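Beta-N-acetylhexosaminidase (Mycobacterium smegmatis, PDB 4YYF) probably hydrolyses terminal non-reducing N-acetyl-D-hexosamine residues of N-acetyl-beta-D-hexosaminides, as a member of glycosyl hydrolase family 3. Local coordinates at residues A41-A46 with D65-G70; L45-T50 with A350-N355; P98-V103 with A357-L362; G284-T289 with G315-L320; A307-L312 with L331-Q336. The protein carries 1 engineered substitution. All coordinates share one frame; numbering follows the deposited sequence.

Interaction 1 (A41-A46 with D65-G70); sequences ARDKLA and DHHVGG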
# COMPACT_ATOMS: atom_id res chain seq x y z
N ALA A 41 -8.84 6.29 21.83
CA ALA A 41 -8.25 7.10 20.75
C ALA A 41 -6.94 6.52 20.22
O ALA A 41 -6.71 6.52 19.01
CB ALA A 41 -8.06 8.54 21.22
N ARG A 42 -6.09 6.02 21.10
CA ARG A 42 -4.79 5.51 20.69
C ARG A 42 -4.93 4.23 19.86
O ARG A 42 -4.16 4.00 18.93
CB ARG A 42 -3.89 5.30 21.92
CG ARG A 42 -2.43 4.95 21.63
CD ARG A 42 -1.62 5.00 22.93
NE ARG A 42 -0.19 4.76 22.75
CZ ARG A 42 0.72 5.71 22.57
NH1 ARG A 42 0.36 7.00 22.53
NH2 ARG A 42 2.00 5.38 22.44
N ASP A 43 -5.93 3.41 20.18
CA ASP A 43 -6.13 2.19 19.39
C ASP A 43 -6.76 2.47 18.03
O ASP A 43 -6.51 1.73 17.06
CB ASP A 43 -6.96 1.16 20.17
CG ASP A 43 -6.23 0.64 21.40
OD1 ASP A 43 -5.00 0.87 21.52
OD2 ASP A 43 -6.89 0.01 22.26
N LYS A 44 -7.59 3.51 17.95
CA LYS A 44 -8.09 3.97 16.66
C LYS A 44 -6.93 4.42 15.81
O LYS A 44 -6.87 4.11 14.63
CB LYS A 44 -9.04 5.15 16.82
CG LYS A 44 -10.35 4.83 17.50
CD LYS A 44 -11.22 6.07 17.50
CE LYS A 44 -12.64 5.76 17.93
NZ LYS A 44 -13.52 6.95 17.74
N LEU A 45 -6.00 5.17 16.40
CA LEU A 45 -4.82 5.65 15.68
C LEU A 45 -3.91 4.51 15.24
O LEU A 45 -3.39 4.50 14.10
CB LEU A 45 -4.03 6.68 16.51
CG LEU A 45 -4.78 7.99 16.76
CD1 LEU A 45 -4.08 8.85 17.82
CD2 LEU A 45 -4.91 8.76 15.45
N ALA A 46 -3.72 3.52 16.11
CA ALA A 46 -2.84 2.40 15.76
C ALA A 46 -3.41 1.59 14.60
O ALA A 46 -2.67 0.95 13.84
CB ALA A 46 -2.59 1.50 16.99
N ASP A 65 1.26 -5.07 22.10
CA ASP A 65 1.54 -3.91 22.94
C ASP A 65 0.91 -2.64 22.41
O ASP A 65 0.57 -1.74 23.17
CB ASP A 65 3.06 -3.69 23.11
CG ASP A 65 3.75 -4.83 23.82
OD1 ASP A 65 3.05 -5.67 24.41
OD2 ASP A 65 5.00 -4.89 23.78
N HIS A 66 0.78 -2.55 21.09
CA HIS A 66 0.32 -1.32 20.48
C HIS A 66 -0.91 -1.47 19.60
O HIS A 66 -1.50 -0.47 19.21
CB HIS A 66 1.46 -0.66 19.68
CG HIS A 66 2.66 -0.38 20.52
ND1 HIS A 66 2.71 0.66 21.43
CD2 HIS A 66 3.86 -1.01 20.63
CE1 HIS A 66 3.87 0.66 22.05
NE2 HIS A 66 4.59 -0.34 21.58
N HIS A 67 -1.31 -2.70 19.29
CA HIS A 67 -2.53 -2.92 18.50
C HIS A 67 -2.47 -2.27 17.12
O HIS A 67 -3.49 -1.77 16.61
CB HIS A 67 -3.76 -2.41 19.24
CG HIS A 67 -3.91 -2.98 20.61
ND1 HIS A 67 -3.93 -4.34 20.84
CD2 HIS A 67 -4.03 -2.39 21.82
CE1 HIS A 67 -4.06 -4.56 22.14
NE2 HIS A 67 -4.12 -3.40 22.75
N VAL A 68 -1.29 -2.29 16.50
CA VAL A 68 -1.17 -1.80 15.13
C VAL A 68 -2.06 -2.62 14.20
O VAL A 68 -2.23 -3.85 14.38
CB VAL A 68 0.30 -1.80 14.61
CG1 VAL A 68 1.15 -0.79 15.38
CG2 VAL A 68 0.92 -3.21 14.68
N GLY A 69 -2.67 -1.95 13.23
CA GLY A 69 -3.64 -2.60 12.37
C GLY A 69 -3.00 -3.57 11.40
O GLY A 69 -3.62 -4.55 10.97
N GLY A 70 -1.75 -3.30 11.04
CA GLY A 70 -1.11 -4.15 10.04
C GLY A 70 0.36 -4.34 10.28
O GLY A 70 1.03 -3.48 10.86
O HOH W 1 0.20 2.04 22.38
O HOH W 2 -6.01 -0.93 16.48
O HOH W 3 -2.17 1.54 20.77

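Interaction 2 (L45-T50 with A350-N355); sequences LAQLLT and ASLQRN. With NA (sodium ion), chain F.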
# COMPACT_ATOMS: atom_id res chain seq x y z
N LEU A 45 -6.00 5.17 16.40
CA LEU A 45 -4.82 5.65 15.68
C LEU A 45 -3.91 4.51 15.24
O LEU A 45 -3.39 4.50 14.10
CB LEU A 45 -4.03 6.68 16.51
CG LEU A 45 -4.78 7.99 16.76
CD1 LEU A 45 -4.08 8.85 17.82
CD2 LEU A 45 -4.91 8.76 15.45
N ALA A 46 -3.72 3.52 16.11
CA ALA A 46 -2.84 2.40 15.76
C ALA A 46 -3.41 1.59 14.60
O ALA A 46 -2.67 0.95 13.84
CB ALA A 46 -2.59 1.50 16.99
N GLN A 47 -4.73 1.62 14.44
CA GLN A 47 -5.35 0.89 13.35
C GLN A 47 -5.01 1.48 11.97
O GLN A 47 -5.17 0.83 10.94
CB GLN A 47 -6.87 0.84 13.57
CG GLN A 47 -7.63 0.03 12.55
CD GLN A 47 -7.21 -1.42 12.50
OE1 GLN A 47 -7.16 -2.03 11.41
NE2 GLN A 47 -6.93 -2.01 13.69
N LEU A 48 -4.50 2.71 11.97
CA LEU A 48 -4.16 3.41 10.73
C LEU A 48 -2.70 3.19 10.30
O LEU A 48 -2.24 3.82 9.34
CB LEU A 48 -4.41 4.91 10.88
CG LEU A 48 -5.79 5.29 11.43
CD1 LEU A 48 -5.98 6.81 11.48
CD2 LEU A 48 -6.90 4.62 10.62
N LEU A 49 -1.98 2.34 11.03
CA LEU A 49 -0.55 2.14 10.79
C LEU A 49 -0.28 0.72 10.29
O LEU A 49 -0.90 -0.24 10.76
CB LEU A 49 0.25 2.36 12.09
CG LEU A 49 -0.07 3.62 12.91
CD1 LEU A 49 0.78 3.65 14.18
CD2 LEU A 49 0.14 4.88 12.08
N THR A 50 0.65 0.59 9.34
CA THR A 50 1.15 -0.73 8.95
C THR A 50 2.66 -0.69 9.09
O THR A 50 3.31 0.22 8.58
CB THR A 50 0.77 -1.07 7.50
OG1 THR A 50 -0.66 -1.08 7.37
CG2 THR A 50 1.31 -2.46 7.13
N ALA A 350 -13.00 8.35 9.61
CA ALA A 350 -13.26 7.89 8.24
C ALA A 350 -12.28 6.80 7.84
O ALA A 350 -12.65 5.80 7.22
CB ALA A 350 -13.21 9.05 7.25
N SER A 351 -11.01 7.00 8.19
CA SER A 351 -9.96 6.06 7.82
C SER A 351 -10.03 4.78 8.64
O SER A 351 -9.71 3.70 8.16
CB SER A 351 -8.58 6.71 7.99
OG SER A 351 -8.38 7.69 6.99
N LEU A 352 -10.44 4.92 9.90
CA LEU A 352 -10.67 3.75 10.74
C LEU A 352 -11.75 2.86 10.12
O LEU A 352 -11.57 1.65 10.01
CB LEU A 352 -11.06 4.20 12.15
CG LEU A 352 -11.51 3.11 13.13
CD1 LEU A 352 -10.40 2.08 13.33
CD2 LEU A 352 -11.93 3.72 14.46
N GLN A 353 -12.87 3.46 9.71
CA GLN A 353 -13.92 2.72 9.01
C GLN A 353 -13.43 2.03 7.74
O GLN A 353 -13.80 0.88 7.48
CB GLN A 353 -15.11 3.63 8.68
CG GLN A 353 -15.78 4.27 9.90
CD GLN A 353 -16.70 5.41 9.52
OE1 GLN A 353 -17.33 5.38 8.45
NE2 GLN A 353 -16.80 6.43 10.38
N ARG A 354 -12.64 2.73 6.93
CA ARG A 354 -12.14 2.12 5.69
C ARG A 354 -11.22 0.95 5.95
O ARG A 354 -11.23 -0.02 5.21
CB ARG A 354 -11.41 3.16 4.82
CG ARG A 354 -12.35 4.22 4.27
CD ARG A 354 -11.64 5.11 3.30
NE ARG A 354 -12.52 6.12 2.73
CZ ARG A 354 -12.39 7.43 2.95
NH1 ARG A 354 -11.40 7.86 3.72
NH2 ARG A 354 -13.24 8.29 2.40
N ASN A 355 -10.40 1.06 6.99
CA ASN A 355 -9.52 -0.04 7.37
C ASN A 355 -10.31 -1.22 7.89
O ASN A 355 -9.96 -2.37 7.61
CB ASN A 355 -8.52 0.39 8.45
CG ASN A 355 -7.30 1.04 7.88
OD1 ASN A 355 -6.43 0.36 7.32
ND2 ASN A 355 -7.20 2.37 8.02
NA NA F . -8.74 9.91 6.96
O HOH W 4 -8.46 9.53 4.72
O HOH W 5 -6.52 10.45 7.00

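Interaction 3 (P98-V103 with A357-L362); sequences PLAVSV and AVKGPL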
# COMPACT_ATOMS: atom_id res chain seq x y z
N PRO A 98 -9.20 -7.58 13.29
CA PRO A 98 -8.27 -8.59 12.77
C PRO A 98 -6.98 -7.93 12.25
O PRO A 98 -6.99 -6.75 11.88
CB PRO A 98 -9.04 -9.21 11.60
CG PRO A 98 -10.48 -9.04 11.94
CD PRO A 98 -10.55 -7.70 12.68
N LEU A 99 -5.89 -8.68 12.23
CA LEU A 99 -4.60 -8.16 11.79
C LEU A 99 -4.48 -8.26 10.28
O LEU A 99 -4.82 -9.29 9.69
CB LEU A 99 -3.47 -8.97 12.44
CG LEU A 99 -2.02 -8.57 12.15
CD1 LEU A 99 -1.75 -7.17 12.70
CD2 LEU A 99 -1.04 -9.60 12.78
N ALA A 100 -4.01 -7.19 9.65
CA ALA A 100 -3.70 -7.25 8.21
C ALA A 100 -2.24 -7.60 8.04
O ALA A 100 -1.38 -7.07 8.74
CB ALA A 100 -4.01 -5.91 7.53
N VAL A 101 -1.95 -8.51 7.12
CA VAL A 101 -0.59 -8.97 6.91
C VAL A 101 -0.25 -8.72 5.45
O VAL A 101 -0.85 -9.32 4.57
CB VAL A 101 -0.47 -10.47 7.22
CG1 VAL A 101 0.96 -10.97 6.94
CG2 VAL A 101 -0.87 -10.72 8.69
N SER A 102 0.70 -7.82 5.20
CA SER A 102 0.96 -7.36 3.84
C SER A 102 2.36 -7.72 3.38
O SER A 102 3.23 -8.04 4.20
CB SER A 102 0.74 -5.85 3.74
OG SER A 102 1.58 -5.16 4.66
N VAL A 103 2.58 -7.66 2.07
CA VAL A 103 3.85 -8.04 1.46
C VAL A 103 3.95 -7.42 0.06
O VAL A 103 2.93 -7.15 -0.57
CB VAL A 103 3.96 -9.60 1.37
CG1 VAL A 103 2.90 -10.16 0.39
CG2 VAL A 103 5.37 -10.03 0.95
N ALA A 357 -13.40 -1.92 7.02
CA ALA A 357 -14.28 -2.43 5.96
C ALA A 357 -13.64 -3.56 5.15
O ALA A 357 -14.34 -4.40 4.58
CB ALA A 357 -14.75 -1.30 5.05
N VAL A 358 -12.32 -3.61 5.09
CA VAL A 358 -11.69 -4.70 4.37
C VAL A 358 -11.28 -5.87 5.26
O VAL A 358 -10.61 -6.79 4.81
CB VAL A 358 -10.50 -4.23 3.52
CG1 VAL A 358 -10.99 -3.33 2.41
CG2 VAL A 358 -9.48 -3.49 4.40
N LYS A 359 -11.71 -5.85 6.53
CA LYS A 359 -11.34 -6.90 7.48
C LYS A 359 -12.57 -7.61 8.01
O LYS A 359 -13.69 -7.15 7.80
CB LYS A 359 -10.57 -6.30 8.66
CG LYS A 359 -9.22 -5.71 8.30
CD LYS A 359 -8.56 -5.15 9.57
CE LYS A 359 -7.11 -4.78 9.34
NZ LYS A 359 -6.45 -4.36 10.62
N GLY A 360 -12.35 -8.72 8.70
CA GLY A 360 -13.41 -9.43 9.40
C GLY A 360 -13.95 -8.65 10.59
O GLY A 360 -13.51 -7.53 10.84
N PRO A 361 -14.89 -9.25 11.34
CA PRO A 361 -15.66 -8.57 12.40
C PRO A 361 -14.82 -8.11 13.58
O PRO A 361 -13.73 -8.65 13.83
CB PRO A 361 -16.64 -9.66 12.87
CG PRO A 361 -16.63 -10.71 11.80
CD PRO A 361 -15.26 -10.67 11.21
N LEU A 362 -15.32 -7.12 14.32
CA LEU A 362 -14.70 -6.69 15.57
C LEU A 362 -14.63 -7.85 16.54
O LEU A 362 -15.52 -8.71 16.56
CB LEU A 362 -15.50 -5.56 16.22
CG LEU A 362 -15.21 -4.12 15.81
CD1 LEU A 362 -16.26 -3.17 16.39
CD2 LEU A 362 -13.83 -3.70 16.28

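Interaction 4 (G284-T289 with G315-L320); sequences GGLVYT and GADNAL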
# COMPACT_ATOMS: atom_id res chain seq x y z
N GLY A 284 -13.61 5.54 -2.91
CA GLY A 284 -13.97 5.57 -1.50
C GLY A 284 -13.30 4.48 -0.68
O GLY A 284 -13.55 4.36 0.51
N GLY A 285 -12.43 3.69 -1.31
CA GLY A 285 -11.75 2.62 -0.61
C GLY A 285 -10.47 3.03 0.10
O GLY A 285 -10.17 4.22 0.28
N LEU A 286 -9.71 2.01 0.50
CA LEU A 286 -8.55 2.18 1.34
C LEU A 286 -7.35 2.72 0.56
O LEU A 286 -7.04 2.24 -0.53
CB LEU A 286 -8.18 0.83 1.96
CG LEU A 286 -7.23 0.85 3.15
CD1 LEU A 286 -7.89 1.59 4.31
CD2 LEU A 286 -6.85 -0.58 3.55
N VAL A 287 -6.68 3.71 1.12
CA VAL A 287 -5.52 4.31 0.47
C VAL A 287 -4.30 4.23 1.38
O VAL A 287 -4.30 4.78 2.49
CB VAL A 287 -5.80 5.79 0.08
CG1 VAL A 287 -4.58 6.37 -0.62
CG2 VAL A 287 -7.01 5.88 -0.86
N TYR A 288 -3.25 3.53 0.91
CA TYR A 288 -1.99 3.42 1.64
C TYR A 288 -1.00 4.46 1.16
O TYR A 288 -1.12 4.96 0.04
CB TYR A 288 -1.34 2.05 1.37
CG TYR A 288 -1.95 0.85 2.06
CD1 TYR A 288 -1.47 0.43 3.29
CD2 TYR A 288 -2.96 0.11 1.46
CE1 TYR A 288 -2.00 -0.70 3.93
CE2 TYR A 288 -3.51 -1.02 2.10
CZ TYR A 288 -3.02 -1.41 3.33
OH TYR A 288 -3.53 -2.51 3.98
N THR A 289 0.01 4.76 1.99
CA THR A 289 1.20 5.44 1.50
C THR A 289 2.26 4.40 1.18
O THR A 289 2.23 3.29 1.69
CB THR A 289 1.83 6.37 2.55
OG1 THR A 289 2.38 5.56 3.60
CG2 THR A 289 0.82 7.36 3.10
N GLY A 315 -4.68 12.86 3.71
CA GLY A 315 -5.82 12.05 3.33
C GLY A 315 -5.58 10.56 3.19
O GLY A 315 -6.49 9.83 2.80
N ALA A 316 -4.37 10.10 3.52
CA ALA A 316 -4.13 8.66 3.52
C ALA A 316 -4.96 7.99 4.62
O ALA A 316 -5.19 8.58 5.67
CB ALA A 316 -2.64 8.36 3.72
N ASP A 317 -5.40 6.76 4.36
CA ASP A 317 -6.10 5.98 5.39
C ASP A 317 -5.12 5.11 6.15
O ASP A 317 -5.43 4.61 7.23
CB ASP A 317 -7.10 5.03 4.76
CG ASP A 317 -8.14 5.73 3.96
OD1 ASP A 317 -8.82 6.62 4.52
OD2 ASP A 317 -8.27 5.40 2.76
N ASN A 318 -3.96 4.87 5.55
CA ASN A 318 -3.03 3.93 6.15
C ASN A 318 -1.59 4.34 5.91
O ASN A 318 -1.12 4.40 4.77
CB ASN A 318 -3.28 2.52 5.61
CG ASN A 318 -2.72 1.44 6.52
OD1 ASN A 318 -1.51 1.31 6.67
ND2 ASN A 318 -3.61 0.68 7.14
N ALA A 319 -0.88 4.62 6.99
CA ALA A 319 0.51 5.07 6.92
C ALA A 319 1.42 3.88 7.13
O ALA A 319 1.35 3.20 8.17
CB ALA A 319 0.78 6.12 7.99
N LEU A 320 2.28 3.64 6.14
CA LEU A 320 3.12 2.45 6.10
C LEU A 320 4.59 2.84 6.25
O LEU A 320 5.04 3.78 5.60
CB LEU A 320 2.89 1.74 4.76
CG LEU A 320 3.63 0.47 4.28
CD1 LEU A 320 4.96 0.77 3.63
CD2 LEU A 320 3.84 -0.53 5.38

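Interaction 5 (A307-L312 with L331-Q336); sequences AVLRAL and LDRLEQ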
# COMPACT_ATOMS: atom_id res chain seq x y z
N ALA A 307 6.13 12.50 9.22
CA ALA A 307 5.69 11.99 7.92
C ALA A 307 4.34 11.30 8.02
O ALA A 307 3.48 11.47 7.14
CB ALA A 307 6.73 11.03 7.34
N VAL A 308 4.17 10.50 9.07
CA VAL A 308 2.89 9.82 9.29
C VAL A 308 1.78 10.83 9.53
O VAL A 308 0.70 10.74 8.94
CB VAL A 308 3.00 8.84 10.47
CG1 VAL A 308 1.61 8.34 10.89
CG2 VAL A 308 3.90 7.67 10.07
N LEU A 309 2.06 11.81 10.38
CA LEU A 309 1.10 12.89 10.62
C LEU A 309 0.71 13.61 9.32
O LEU A 309 -0.48 13.80 9.05
CB LEU A 309 1.68 13.90 11.62
CG LEU A 309 0.80 15.14 11.87
CD1 LEU A 309 -0.62 14.71 12.19
CD2 LEU A 309 1.36 16.03 12.98
N ARG A 310 1.70 14.01 8.53
CA ARG A 310 1.42 14.69 7.27
C ARG A 310 0.60 13.83 6.31
O ARG A 310 -0.30 14.33 5.63
CB ARG A 310 2.73 15.14 6.61
CG ARG A 310 3.34 16.38 7.26
CD ARG A 310 4.79 16.55 6.88
NE ARG A 310 5.35 17.77 7.48
CZ ARG A 310 5.21 18.99 6.96
NH1 ARG A 310 4.54 19.14 5.82
NH2 ARG A 310 5.73 20.05 7.57
N ALA A 311 0.89 12.53 6.27
CA ALA A 311 0.14 11.63 5.40
C ALA A 311 -1.33 11.56 5.81
O ALA A 311 -2.21 11.69 4.97
CB ALA A 311 0.76 10.23 5.37
N LEU A 312 -1.59 11.34 7.09
CA LEU A 312 -2.96 11.23 7.59
C LEU A 312 -3.69 12.56 7.48
O LEU A 312 -4.91 12.57 7.25
CB LEU A 312 -2.99 10.71 9.04
CG LEU A 312 -2.33 9.35 9.23
CD1 LEU A 312 -2.36 8.93 10.72
CD2 LEU A 312 -2.98 8.29 8.34
N LEU A 331 2.50 7.18 17.69
CA LEU A 331 1.20 7.27 18.35
C LEU A 331 1.13 8.47 19.30
O LEU A 331 0.10 9.15 19.38
CB LEU A 331 0.90 5.97 19.10
CG LEU A 331 0.62 4.77 18.18
CD1 LEU A 331 0.52 3.49 18.99
CD2 LEU A 331 -0.66 4.99 17.37
N ASP A 332 2.22 8.74 20.01
CA ASP A 332 2.31 9.94 20.84
C ASP A 332 2.08 11.21 20.03
O ASP A 332 1.36 12.11 20.45
CB ASP A 332 3.69 10.03 21.52
CG ASP A 332 3.82 9.09 22.69
OD1 ASP A 332 2.83 8.42 23.04
OD2 ASP A 332 4.92 9.03 23.27
N ARG A 333 2.71 11.28 18.87
CA ARG A 333 2.61 12.49 18.05
C ARG A 333 1.20 12.62 17.47
O ARG A 333 0.68 13.73 17.32
CB ARG A 333 3.66 12.44 16.92
CG ARG A 333 3.66 13.67 15.99
CD ARG A 333 4.10 14.94 16.72
NE ARG A 333 4.11 16.13 15.86
CZ ARG A 333 3.12 17.01 15.78
NH1 ARG A 333 2.02 16.84 16.50
NH2 ARG A 333 3.22 18.07 14.98
N LEU A 334 0.57 11.49 17.15
CA LEU A 334 -0.76 11.54 16.57
C LEU A 334 -1.80 12.00 17.58
O LEU A 334 -2.70 12.77 17.24
CB LEU A 334 -1.14 10.18 15.97
CG LEU A 334 -0.33 9.82 14.72
CD1 LEU A 334 -0.76 8.46 14.17
CD2 LEU A 334 -0.50 10.91 13.66
N GLU A 335 -1.68 11.55 18.82
CA GLU A 335 -2.53 12.04 19.90
C GLU A 335 -2.38 13.55 20.12
O GLU A 335 -3.36 14.26 20.33
CB GLU A 335 -2.27 11.26 21.19
CG GLU A 335 -2.64 9.80 21.12
CD GLU A 335 -2.83 9.18 22.51
OE1 GLU A 335 -1.99 8.34 22.91
OE2 GLU A 335 -3.82 9.53 23.19
N GLN A 336 -1.15 14.04 20.06
CA GLN A 336 -0.91 15.47 20.20
C GLN A 336 -1.54 16.26 19.05
O GLN A 336 -2.07 17.35 19.25
CB GLN A 336 0.59 15.76 20.28
CG GLN A 336 1.28 15.18 21.51
CD GLN A 336 2.79 15.15 21.36
OE1 GLN A 336 3.35 15.81 20.49
NE2 GLN A 336 3.46 14.37 22.22

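Interaction 1 (A41-A46 with D65-G70)
Asp43 and His67 approach each other with CG of each side chain set beside its own backbone N and anti to the carbonyl carbon (chi1 -66° and -55°). The carboxylate meets the imidazole at its edge, near the ring plane: Asp43 OD1 lies 3.4 Å from the ring carbon His67 CD2, and the two planes stand 81° apart. Deeper in, the methyl group of Ala46 abuts two successive carbonyls, its CB being 3.2 Å from His66 O and close to His67 O as well. His67, with positive phi, breaks out of helix 56-66, and the chain then passes the C-terminal end of helix 41-46. Here Gly69 N donates to Ala46 O over 3.0 Å from above the carbonyl plane, and Val68 CA adds a C-H...O contact to the same oxygen. Two waters bridge the segments. One donates to Asp43 OD1 and to His66 O (2.6 Å to the latter); the other donates to Asp43 O and His67 O. A third accepts from Arg42 NE (2.8 Å) and also bonds His66 ND1, while Arg42 NH1 forms salt bridges with Asp332 and Glu335 of helix 327-340. The contact thus joins the N-terminal helix to the loop that enters barrel strand 70-73. In two places oxygens of both segments face each other, consistent with the donating waters that join them.

Interaction 2 (L45-T50 with A350-N355)
Gln47 and Leu48, the middle residues of the type I turn Ala46-Leu49 that links helix 41-46 to barrel strand 49-52, pack on Leu352, Ser351 and Asn355. Gln47 has CG anti to its backbone N (chi1 -177°), and this CG rests 3.5 Å from Leu352 CD1, the two side chains crossing at about a right angle. Leu48 offers a single methyl, CD2, to helix 345-357: it lies 3.6 Å from Leu352 N, 3.8 Å from Ser351 CB and 3.5 Å from Asn355 ND2. The Gln47 and Asn355 side chains slide past each other in opposite directions, their amide planes 71° apart, without bonding. The polar bonds lie within the helix or lead outward. Asn355 ND2 donates to Ser351 O over 2.8 Å, reaching it from the carbonyl face opposite to Asn355 N, so two donors grip that oxygen; ND2 also bonds Asp317 O, and Asn355 OD1 bonds Asn318 ND2. Gln47 OE1 is taken by Lys359 NZ. Metal coordination forms the third kind: Ser351 OG binds the sodium ion at 2.2 Å, with Ala347 O and two waters completing the ligands seen. Ser351 OG also bonds Asp317 OD1, a carboxylate that probably offsets some of the ion's charge. Gln47 OE1 and both polar atoms of the Asn355 amide are bonded to other partners, so the turn meets the helix by van der Waals packing, without a direct hydrogen bond between the two segments.

Interaction 3 (P98-V103 with A357-L362)
Pro98 and Gly360 bring their backbones closest, with CA atoms 6.2 Å apart, where the irregular C-terminal segment after helix 345-357 runs past the loop that enters barrel strand 100-107. The Pro98 ring makes one part of the contact: its CD lies 3.5 Å from Gly360 O and equally far from Pro361 O, and its CG packs on the Gly360 carbonyl too. The CD methylene, next to the proline nitrogen, thus packs against two successive carbonyl oxygens. Lys359 makes the other part. Its CG is beside the backbone N and anti to the carbonyl carbon (chi1 -65°), and from there the chain is fully extended, reaching across to Pro98 O. NZ donates to that oxygen over 2.8 Å, nearly along the C=O axis, with a C=O...N angle of 164°. The chain passes so near the acceptor that Lys359 CE is itself only 3.2 Å from Pro98 O, while on another flank CE touches Ala100 CB at 3.8 Å. The same ammonium also bonds Gln47 OE1, from the turn before strand 49-52, and Gly69 O, from the loop before strand 70-73. The disulfide between Cys34 and Cys364 ties down the chain shortly beyond this segment. Three oxygen acceptors from three separate loops converge on one NZ, an arrangement that would favour the charged ammonium and that joins the entrances of three neighbouring barrel strands through a single lysine.

Interaction 4 (G284-T289 with G315-L320)
The Tyr288 ring and the Asn318 amide lie side by side and point the same way, their planes 43° apart, with Asn318 OD1 3.4 Å from Tyr288 CE1. A further flat partner, Phe155, meets the Tyr288 ring edge-to-face, and the amide is held at OD1 by a hydrogen bond with Thr50 OG1. Behind these groups a single bridge joins the backbone of Tyr288, in strand 287-289, to that of Asn318, just ahead of 319-321; these are the last two strands of the barrel. Thr289 N donates to Asn318 O over 3.0 Å, the C=O...N angle being 176°. Val287 O accepts from Asp317 N at 2.9 Å, and weakly from Asn318 N. At both ends side chains take over from carbonyls. Val287 N donates to Asp317 OD2 over 2.8 Å, on the anti lone pair. With OG1 placed between its backbone N and carbonyl carbon (chi1 68°), Thr289 receives a nearly straight bond from Leu320 N, which lies 3.2 Å from Thr289 OG1, while Thr289 CG2 lies 3.7 Å from Ala316 CB. Thr289 O is buried without a polar partner in the model. Leu286 CD1 packs on Asp317 CB at 3.6 Å. Asp317 OD2 and the nearby Gly285 O are two acceptors, reconciled by Arg274, which bonds both; OD1 of the same carboxylate forms a salt bridge with Arg354. Flanked by two arginines and a backbone N-H, Asp317 is probably ionised, so a charge network adjoins the backbone bridge in this buried region.

Interaction 5 (A307-L312 with L331-Q336)
Arg333 NH2 is held in a salt bridge by Glu342 OE2, from the loop after helix 327-340, while Leu309 CD2 lies only 3.4 Å from Arg333 NH2. This is packing between two neighbouring outer helices of the TIM barrel: helix 304-314 leads into strand 319-321, and helix 327-340 follows that strand. Their local axes approach to 9.9 Å and cross at -45°. In Arg333 a chi2 of 67° bends the chain at CD; the guanidinium beyond presents one face to Leu309. CD2 of that leucine sits 3.3 Å above the guanidinium plane, offset toward the rim and closest to CZ and NH2. The methyl thus lies over the flat pi face, where there are no N-H donors, which leaves the N-H edge for the carboxylate. This pair forms the more accessible flank of the interface. The buried side is built round the two methyls of Leu334. CD1 meets Val308 CG1 at 4.0 Å and Leu312 CD1 at 3.8 Å; in both cases the side chains cross at about a right angle. Leu334 CD2 lies 4.0 Å from Leu309 CA and also touches Leu312 CD1, as the Leu309 and Leu334 side chains slide past each other in opposite directions. One leucine thus lodges among residues on successive turns of the partner helix. Behind the interface Leu334 also touches Leu45 of helix 41-46, and Val308 reaches Ala319 and Trp321 of the barrel strand. Leu309 divides its branches: CD2 covers the guanidinium, and CD1 stands 4.1 Å from Leu334 CD2.

From the N terminus, helix 41-46 opens two loops at once. Interaction 1 closes the short one at 65-70, after strand 49-52 and helix 56-66; interaction 2 closes the long one, some 300 residues on, at helix 345-357. Interaction 3 starts inside that long loop, at strand 100-107, but ends beyond it at 357-362, so the two cross. Interactions 4 and 5 nest within both, and cross each other because helix 304-314 lies between strands 287-289 and 319-321. Interaction 1 precedes interactions 3, 4 and 5 in series. Together they join the first strands, the last two strands, the last outer helices and the C-terminal tail of the barrel.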